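Local coordinates for putative glucosidase lplD, ALPHA-GALACTURONIDASE (Bacillus subtilis, PDB 3FEF), which hydrolyses alpha-1,4-linked galacturonate, as in di-galacturonate, releasing alpha-D-galacturonate with the help of NAD(+) and a manganese ion, at residues A213-R216 against H217-L220; P222-R225 against E226-A229; R306-T309 against E310-V314. All blocks are in the same frame, centred on the assembly; numbering follows the deposited sequence.

Interaction 1. Residues A213-R216 against H217-L220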
loop_
_atom_site.group_PDB
_atom_site.type_symbol
_atom_site.label_atom_id
_atom_site.label_comp_id
_atom_site.label_asym_id
_atom_site.label_seq_id
_atom_site.Cartn_x
_atom_site.Cartn_y
_atom_site.Cartn_z
ATOM N N ALA A 213 27.282 -0.115 8.145
ATOM C CA ALA A 213 28.514 -0.515 7.512
ATOM C C ALA A 213 29.408 -1.245 8.504
ATOM O O ALA A 213 29.451 -0.925 9.700
ATOM C CB ALA A 213 29.226 0.709 6.956
ATOM N N SER A 214 30.112 -2.244 8.015
ATOM C CA SER A 214 30.975 -2.997 8.879
ATOM C C SER A 214 32.162 -3.536 8.118
ATOM O O SER A 214 32.105 -3.738 6.876
ATOM C CB SER A 214 30.210 -4.152 9.515
ATOM O OG SER A 214 29.717 -5.038 8.522
ATOM N N TYR A 215 33.241 -3.751 8.864
ATOM C CA TYR A 215 34.354 -4.560 8.384
ATOM C C TYR A 215 34.476 -5.715 9.379
ATOM O O TYR A 215 34.758 -5.493 10.563
ATOM C CB TYR A 215 35.651 -3.746 8.305
ATOM C CG TYR A 215 36.836 -4.633 8.010
ATOM C CD1 TYR A 215 36.914 -5.329 6.810
ATOM C CD2 TYR A 215 37.834 -4.840 8.960
ATOM C CE1 TYR A 215 37.963 -6.181 6.545
ATOM C CE2 TYR A 215 38.905 -5.692 8.705
ATOM C CZ TYR A 215 38.959 -6.348 7.488
ATOM O OH TYR A 215 39.994 -7.194 7.204
ATOM N N ARG A 216 34.182 -6.936 8.939
ATOM C CA ARG A 216 34.112 -8.056 9.877
ATOM C C ARG A 216 33.200 -7.689 11.033
ATOM O O ARG A 216 32.056 -7.302 10.832
ATOM C CB ARG A 216 35.498 -8.366 10.450
ATOM C CG ARG A 216 36.570 -8.348 9.394
ATOM C CD ARG A 216 36.839 -9.712 8.872
ATOM N NE ARG A 216 38.140 -10.169 9.353
ATOM C CZ ARG A 216 39.179 -10.435 8.566
ATOM N NH1 ARG A 216 39.065 -10.320 7.244
ATOM N NH2 ARG A 216 40.330 -10.834 9.102
ATOM N N HIS A 217 33.728 -7.792 12.247
ATOM C CA HIS A 217 32.928 -7.569 13.443
ATOM C C HIS A 217 32.810 -6.084 13.851
ATOM O O HIS A 217 32.115 -5.757 14.793
ATOM C CB HIS A 217 33.505 -8.385 14.592
ATOM C CG HIS A 217 34.921 -8.035 14.921
ATOM N ND1 HIS A 217 35.992 -8.462 14.159
ATOM C CD2 HIS A 217 35.447 -7.300 15.931
ATOM C CE1 HIS A 217 37.115 -7.997 14.682
ATOM N NE2 HIS A 217 36.811 -7.288 15.757
ATOM N N ILE A 218 33.470 -5.191 13.127
ATOM C CA ILE A 218 33.554 -3.803 13.549
ATOM C C ILE A 218 32.502 -2.909 12.882
ATOM O O ILE A 218 32.322 -2.942 11.670
ATOM C CB ILE A 218 34.967 -3.238 13.260
ATOM C CG1 ILE A 218 36.019 -3.979 14.088
ATOM C CG2 ILE A 218 35.016 -1.752 13.537
ATOM C CD1 ILE A 218 37.360 -4.161 13.360
ATOM N N ASP A 219 31.810 -2.113 13.687
ATOM C CA ASP A 219 30.860 -1.137 13.171
ATOM C C ASP A 219 31.606 0.086 12.640
ATOM O O ASP A 219 32.355 0.716 13.374
ATOM C CB ASP A 219 29.920 -0.707 14.286
ATOM C CG ASP A 219 28.782 0.149 13.784
ATOM O OD1 ASP A 219 28.878 0.693 12.658
ATOM O OD2 ASP A 219 27.801 0.307 14.536
ATOM N N LEU A 220 31.404 0.425 11.371
ATOM C CA LEU A 220 32.164 1.518 10.780
ATOM C C LEU A 220 31.528 2.877 11.010
ATOM O O LEU A 220 32.186 3.897 10.812
ATOM C CB LEU A 220 32.424 1.297 9.277
ATOM C CG LEU A 220 33.175 0.000 8.942
ATOM C CD1 LEU A 220 33.488 -0.100 7.451
ATOM C CD2 LEU A 220 34.436 -0.105 9.746
HETATM O O HOH W 1 26.903 0.195 11.047
#
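Leu220 meets Ser214 and Tyr215 because its CG is anti to its own carbonyl carbon (chi1 -58°), which lays CG over the backbone of the partner strand, 3.7 Å from Ser214 CA. CB of Leu220 lies 4.0 Å from CB of Ala213, and CD2 of Leu220 is 4.1 Å from CB of Tyr215. The Tyr215 ring, with CG anti to the backbone N (chi1 171°), leads away from 217-220 toward Val191 and Pro192. CG of Arg216 sits 3.5 Å above the centre of one face of the Tyr215 ring. Tyr215 OH lies over one face of the Arg216 guanidinium, offset toward its rim. This is a beta hairpin closed by a type II' turn from Tyr215 to Ile218. Tyr215 and Ile218 form an antiparallel hydrogen-bonded pair: Ile218 N gives a 2.9 Å bond to Tyr215 O, and Ile218 O accepts from Tyr215 N. The next bond, from Leu220 N to Ala213 O, is 2.9 Å and almost straight. A water joins Ala213 N to Asp219 OD1. Asp219 is the N-cap of the following helix, and its OD1 also accepts from Leu221 N. Leu220 also packs on Ile197 of strand 197-202 and on Met182 and Val183 of helix 171-187. Cut back to an alanine, Leu220 would probably leave a gap between Ser214, Ile197 and Met182. NE of Arg370 of a second subunit is hydrogen-bonded to His217 O. Backbone hydrogen bonds between Ser214 and Arg198 tie the hairpin to strand 197-202, and helix 220-231 starts directly after it.

Interaction 2. Residues P222-R225 against E226-A229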
loop_
_atom_site.group_PDB
_atom_site.type_symbol
_atom_site.label_atom_id
_atom_site.label_comp_id
_atom_site.label_asym_id
_atom_site.label_seq_id
_atom_site.Cartn_x
_atom_site.Cartn_y
_atom_site.Cartn_z
ATOM N N PRO A 222 30.400 4.623 13.787
ATOM C CA PRO A 222 31.032 5.407 14.852
ATOM C C PRO A 222 32.424 5.877 14.463
ATOM O O PRO A 222 32.824 6.974 14.821
ATOM C CB PRO A 222 31.110 4.409 16.020
ATOM C CG PRO A 222 29.923 3.514 15.792
ATOM C CD PRO A 222 29.879 3.340 14.289
ATOM N N ILE A 223 33.150 5.042 13.728
ATOM C CA ILE A 223 34.482 5.389 13.254
ATOM C C ILE A 223 34.443 6.487 12.205
ATOM O O ILE A 223 35.288 7.376 12.200
ATOM C CB ILE A 223 35.203 4.165 12.653
ATOM C CG1 ILE A 223 35.447 3.121 13.746
ATOM C CG2 ILE A 223 36.515 4.577 12.025
ATOM C CD1 ILE A 223 36.220 1.905 13.251
ATOM N N PHE A 224 33.456 6.444 11.311
ATOM C CA PHE A 224 33.349 7.499 10.321
ATOM C C PHE A 224 32.988 8.814 11.022
ATOM O O PHE A 224 33.370 9.878 10.579
ATOM C CB PHE A 224 32.309 7.151 9.265
ATOM C CG PHE A 224 32.248 8.127 8.138
ATOM C CD1 PHE A 224 31.508 9.294 8.249
ATOM C CD2 PHE A 224 32.924 7.876 6.956
ATOM C CE1 PHE A 224 31.433 10.187 7.175
ATOM C CE2 PHE A 224 32.875 8.752 5.903
ATOM C CZ PHE A 224 32.114 9.916 6.003
ATOM N N ARG A 225 32.249 8.734 12.118
ATOM C CA ARG A 225 31.910 9.943 12.847
ATOM C C ARG A 225 33.183 10.627 13.396
ATOM O O ARG A 225 33.355 11.834 13.236
ATOM C CB ARG A 225 30.878 9.670 13.954
ATOM C CG ARG A 225 30.642 10.877 14.880
ATOM C CD ARG A 225 29.264 10.874 15.562
ATOM N NE ARG A 225 28.660 9.546 15.712
ATOM C CZ ARG A 225 29.229 8.512 16.338
ATOM N NH1 ARG A 225 28.577 7.358 16.426
ATOM N NH2 ARG A 225 30.451 8.620 16.874
ATOM N N GLU A 226 34.082 9.852 13.999
ATOM C CA GLU A 226 35.379 10.391 14.461
ATOM C C GLU A 226 36.197 10.922 13.311
ATOM O O GLU A 226 36.744 12.024 13.359
ATOM C CB GLU A 226 36.183 9.319 15.210
ATOM C CG GLU A 226 35.667 9.097 16.631
ATOM C CD GLU A 226 35.829 7.670 17.110
ATOM O OE1 GLU A 226 36.718 6.965 16.597
ATOM O OE2 GLU A 226 35.073 7.245 18.005
ATOM N N PHE A 227 36.277 10.100 12.273
ATOM C CA PHE A 227 36.962 10.417 11.049
ATOM C C PHE A 227 36.491 11.754 10.487
ATOM O O PHE A 227 37.283 12.580 10.048
ATOM C CB PHE A 227 36.635 9.303 10.059
ATOM C CG PHE A 227 37.546 9.242 8.899
ATOM C CD1 PHE A 227 38.913 9.191 9.092
ATOM C CD2 PHE A 227 37.030 9.183 7.607
ATOM C CE1 PHE A 227 39.758 9.116 8.023
ATOM C CE2 PHE A 227 37.865 9.102 6.517
ATOM C CZ PHE A 227 39.240 9.067 6.720
ATOM N N SER A 228 35.178 11.951 10.499
ATOM C CA SER A 228 34.579 13.155 9.973
ATOM C C SER A 228 34.879 14.368 10.848
ATOM O O SER A 228 35.041 15.476 10.340
ATOM C CB SER A 228 33.069 12.982 9.858
ATOM O OG SER A 228 32.472 14.232 9.560
ATOM N N ALA A 229 34.939 14.164 12.164
ATOM C CA ALA A 229 35.220 15.270 13.069
ATOM C C ALA A 229 36.662 15.699 12.896
ATOM O O ALA A 229 36.982 16.875 12.970
ATOM C CB ALA A 229 34.958 14.885 14.506
#
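Phe224 and Phe227 meet on one side of an alpha helix, the 220-231 helix that follows a short beta hairpin. The backbone bonds come first. Four successive i to i+4 hydrogen bonds join 222-225 to 226-229: Glu226 N to Pro222 O, Phe227 N to Ile223 O, Ser228 N to Phe224 O and Ala229 N to Arg225 O. The bond from Phe227 N to Ile223 O is 2.9 Å long and close to straight, at 167°.

The apolar contacts come next. CD2 of Phe224 lies 4.4 Å from CD2 of Phe227, and the rings meet obliquely. In both residues CG is anti to the backbone N (chi1 -174° and -163°), and this shared torsion turns the two rings to the same side, where their CD2 atoms meet. Helix 171-187 packs here, with Leu179 on Phe224 and Met182 on Ile223. Phe259 of helix 253-262 meets the Phe224 ring edge-to-face, while Tyr231 and Tyr236 add their rings beside Phe227.

The polar and charged groups differ in burial. Arg225 and Glu226 are exposed, and Arg225 NH2 stays 5.0 Å from Glu226 OE2, too far for a salt bridge. Ser228 is buried, and its OG is hydrogen-bonded to Glu260 OE2. The CB of the same Ser228 rests 3.2 Å from the carbonyl O of Phe224.

Interaction 3. Residues R306-T309 against E310-V314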
loop_
_atom_site.group_PDB
_atom_site.type_symbol
_atom_site.label_atom_id
_atom_site.label_comp_id
_atom_site.label_asym_id
_atom_site.label_seq_id
_atom_site.Cartn_x
_atom_site.Cartn_y
_atom_site.Cartn_z
ATOM N N ARG A 306 40.587 9.111 -28.279
ATOM C CA ARG A 306 40.638 8.784 -29.699
ATOM C C ARG A 306 42.048 8.454 -30.151
ATOM O O ARG A 306 42.247 7.535 -30.948
ATOM C CB ARG A 306 40.049 9.910 -30.545
ATOM C CG ARG A 306 38.631 9.612 -30.929
ATOM C CD ARG A 306 37.779 10.847 -30.993
ATOM N NE ARG A 306 36.374 10.474 -30.882
ATOM C CZ ARG A 306 35.363 11.292 -31.135
ATOM N NH1 ARG A 306 35.603 12.540 -31.523
ATOM N NH2 ARG A 306 34.115 10.859 -31.006
ATOM N N GLN A 307 43.020 9.190 -29.621
ATOM C CA GLN A 307 44.420 8.967 -29.968
ATOM C C GLN A 307 44.899 7.645 -29.419
ATOM O O GLN A 307 45.542 6.874 -30.124
ATOM C CB GLN A 307 45.302 10.095 -29.430
ATOM C CG GLN A 307 45.000 11.429 -30.060
ATOM C CD GLN A 307 45.779 12.563 -29.418
ATOM O OE1 GLN A 307 47.010 12.519 -29.337
ATOM N NE2 GLN A 307 45.064 13.587 -28.958
ATOM N N GLU A 308 44.584 7.388 -28.154
ATOM C CA GLU A 308 44.923 6.112 -27.543
ATOM C C GLU A 308 44.345 4.953 -28.353
ATOM O O GLU A 308 45.037 3.967 -28.640
ATOM C CB GLU A 308 44.448 6.036 -26.091
ATOM C CG GLU A 308 45.252 5.021 -25.283
ATOM C CD GLU A 308 44.424 4.248 -24.261
ATOM O OE1 GLU A 308 43.283 4.670 -23.945
ATOM O OE2 GLU A 308 44.927 3.205 -23.772
ATOM N N THR A 309 43.079 5.074 -28.731
ATOM C CA THR A 309 42.452 4.060 -29.579
ATOM C C THR A 309 43.232 3.823 -30.888
ATOM O O THR A 309 43.438 2.677 -31.301
ATOM C CB THR A 309 41.015 4.438 -29.939
ATOM O OG1 THR A 309 40.190 4.399 -28.760
ATOM C CG2 THR A 309 40.475 3.481 -31.016
ATOM N N GLU A 310 43.649 4.897 -31.548
ATOM C CA GLU A 310 44.395 4.741 -32.798
ATOM C C GLU A 310 45.746 4.080 -32.532
ATOM O O GLU A 310 46.278 3.362 -33.376
ATOM C CB GLU A 310 44.573 6.087 -33.515
ATOM C CG GLU A 310 43.271 6.684 -34.062
ATOM C CD GLU A 310 42.471 5.688 -34.902
ATOM O OE1 GLU A 310 43.057 5.051 -35.818
ATOM O OE2 GLU A 310 41.249 5.543 -34.648
ATOM N N ARG A 311 46.281 4.313 -31.338
ATOM C CA ARG A 311 47.547 3.725 -30.925
ATOM C C ARG A 311 47.435 2.210 -30.904
ATOM O O ARG A 311 48.204 1.506 -31.565
ATOM C CB ARG A 311 47.921 4.231 -29.538
ATOM C CG ARG A 311 49.410 4.463 -29.325
ATOM C CD ARG A 311 49.670 4.971 -27.908
ATOM N NE ARG A 311 49.385 3.929 -26.918
ATOM C CZ ARG A 311 49.141 4.154 -25.629
ATOM N NH1 ARG A 311 49.134 5.398 -25.156
ATOM N NH2 ARG A 311 48.894 3.133 -24.812
ATOM N N LEU A 312 46.463 1.711 -30.145
ATOM C CA LEU A 312 46.239 0.280 -30.051
ATOM C C LEU A 312 45.987 -0.327 -31.431
ATOM O O LEU A 312 46.443 -1.422 -31.717
ATOM C CB LEU A 312 45.082 -0.035 -29.095
ATOM C CG LEU A 312 45.229 0.484 -27.656
ATOM C CD1 LEU A 312 43.909 0.395 -26.884
ATOM C CD2 LEU A 312 46.342 -0.235 -26.905
ATOM N N ILE A 313 45.261 0.378 -32.289
ATOM C CA ILE A 313 44.991 -0.144 -33.620
ATOM C C ILE A 313 46.263 -0.231 -34.475
ATOM O O ILE A 313 46.430 -1.159 -35.253
ATOM C CB ILE A 313 43.930 0.695 -34.350
ATOM C CG1 ILE A 313 42.546 0.445 -33.724
ATOM C CG2 ILE A 313 43.934 0.370 -35.842
ATOM C CD1 ILE A 313 41.428 1.261 -34.327
ATOM N N VAL A 314 47.152 0.741 -34.318
ATOM C CA VAL A 314 48.426 0.766 -35.032
ATOM C C VAL A 314 49.365 -0.327 -34.534
ATOM O O VAL A 314 49.961 -1.056 -35.326
ATOM C CB VAL A 314 49.133 2.122 -34.846
ATOM C CG1 VAL A 314 50.635 1.970 -35.015
ATOM C CG2 VAL A 314 48.566 3.158 -35.814
#
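Thr309 and Ile313 lie side by side on the closely packed side of helix 295-314 and point the same way. CG2 of Thr309 is 4.1 Å from CD1 of Ile313. The methyl gets there because CG2 is anti to the Thr309 backbone N, while OG1 is anti to the carbonyl carbon (chi1 -67°). That turn leaves OG1 for three hydrogen-bond partners: Lys305 O one helical turn back, Gln16 OE1 and Arg20 NH2. Arg20 NH2 can donate, but the two oxygens are both acceptors and must share or compete for the one hydroxyl hydrogen. Regular helical bonds run beneath, among them Ile313 N to Thr309 O at 3.1 Å and Leu312 N to Glu308 O at 3.1 Å.

The outer side is looser. Glu308 and Arg311, one turn apart, cross at a slant, with carboxylate and guanidinium planes 60° apart. CG of Glu308 sits over one face of the guanidinium, offset toward the rim, 3.9 Å from Arg311 NH1. OE2 of Glu308 comes no closer than 4.1 Å to Arg311 NH2 and lies well out of the guanidinium plane. The two charges probably attract, but no N-H points at the oxygen.

CG of Glu310 approaches Arg306 O to 3.4 Å. The chain of Glu310 bends at chi2 (-51°), and OE2 forms a salt bridge with NZ of Lys48, which lies in the NAD(+)-binding region inferred by similarity. Lys48 also touches Thr309 and Ile313, and Ile52 touches Thr309 and Leu312. The last turns of helix 295-314 therefore rest against helix 43-53 of the Rossmann-like part.

How the interactions relate
Interactions 1 and 2 are neighbours in series. The hairpin of 213-220 runs straight into the helix of 222-229, and Ile218 CG2 touches Ile223 CD1 at 3.9 Å. Both pack on helix 171-187. Interaction 3 is remote, its centre about 44 Å from that of interaction 1 and about 45 Å from that of interaction 2. Leu220, Phe224, Phe227 and Thr309 are buried. The turn at Arg216-His217, the Arg225-Glu226 side and Arg311 are exposed. Interaction 1 combines strand pairing with a subunit interface, and interaction 2 is chiefly aromatic. Interaction 3 is held by polar bonds from Thr309 and Glu310 to the probable nucleotide-binding part, which includes helix 43-53.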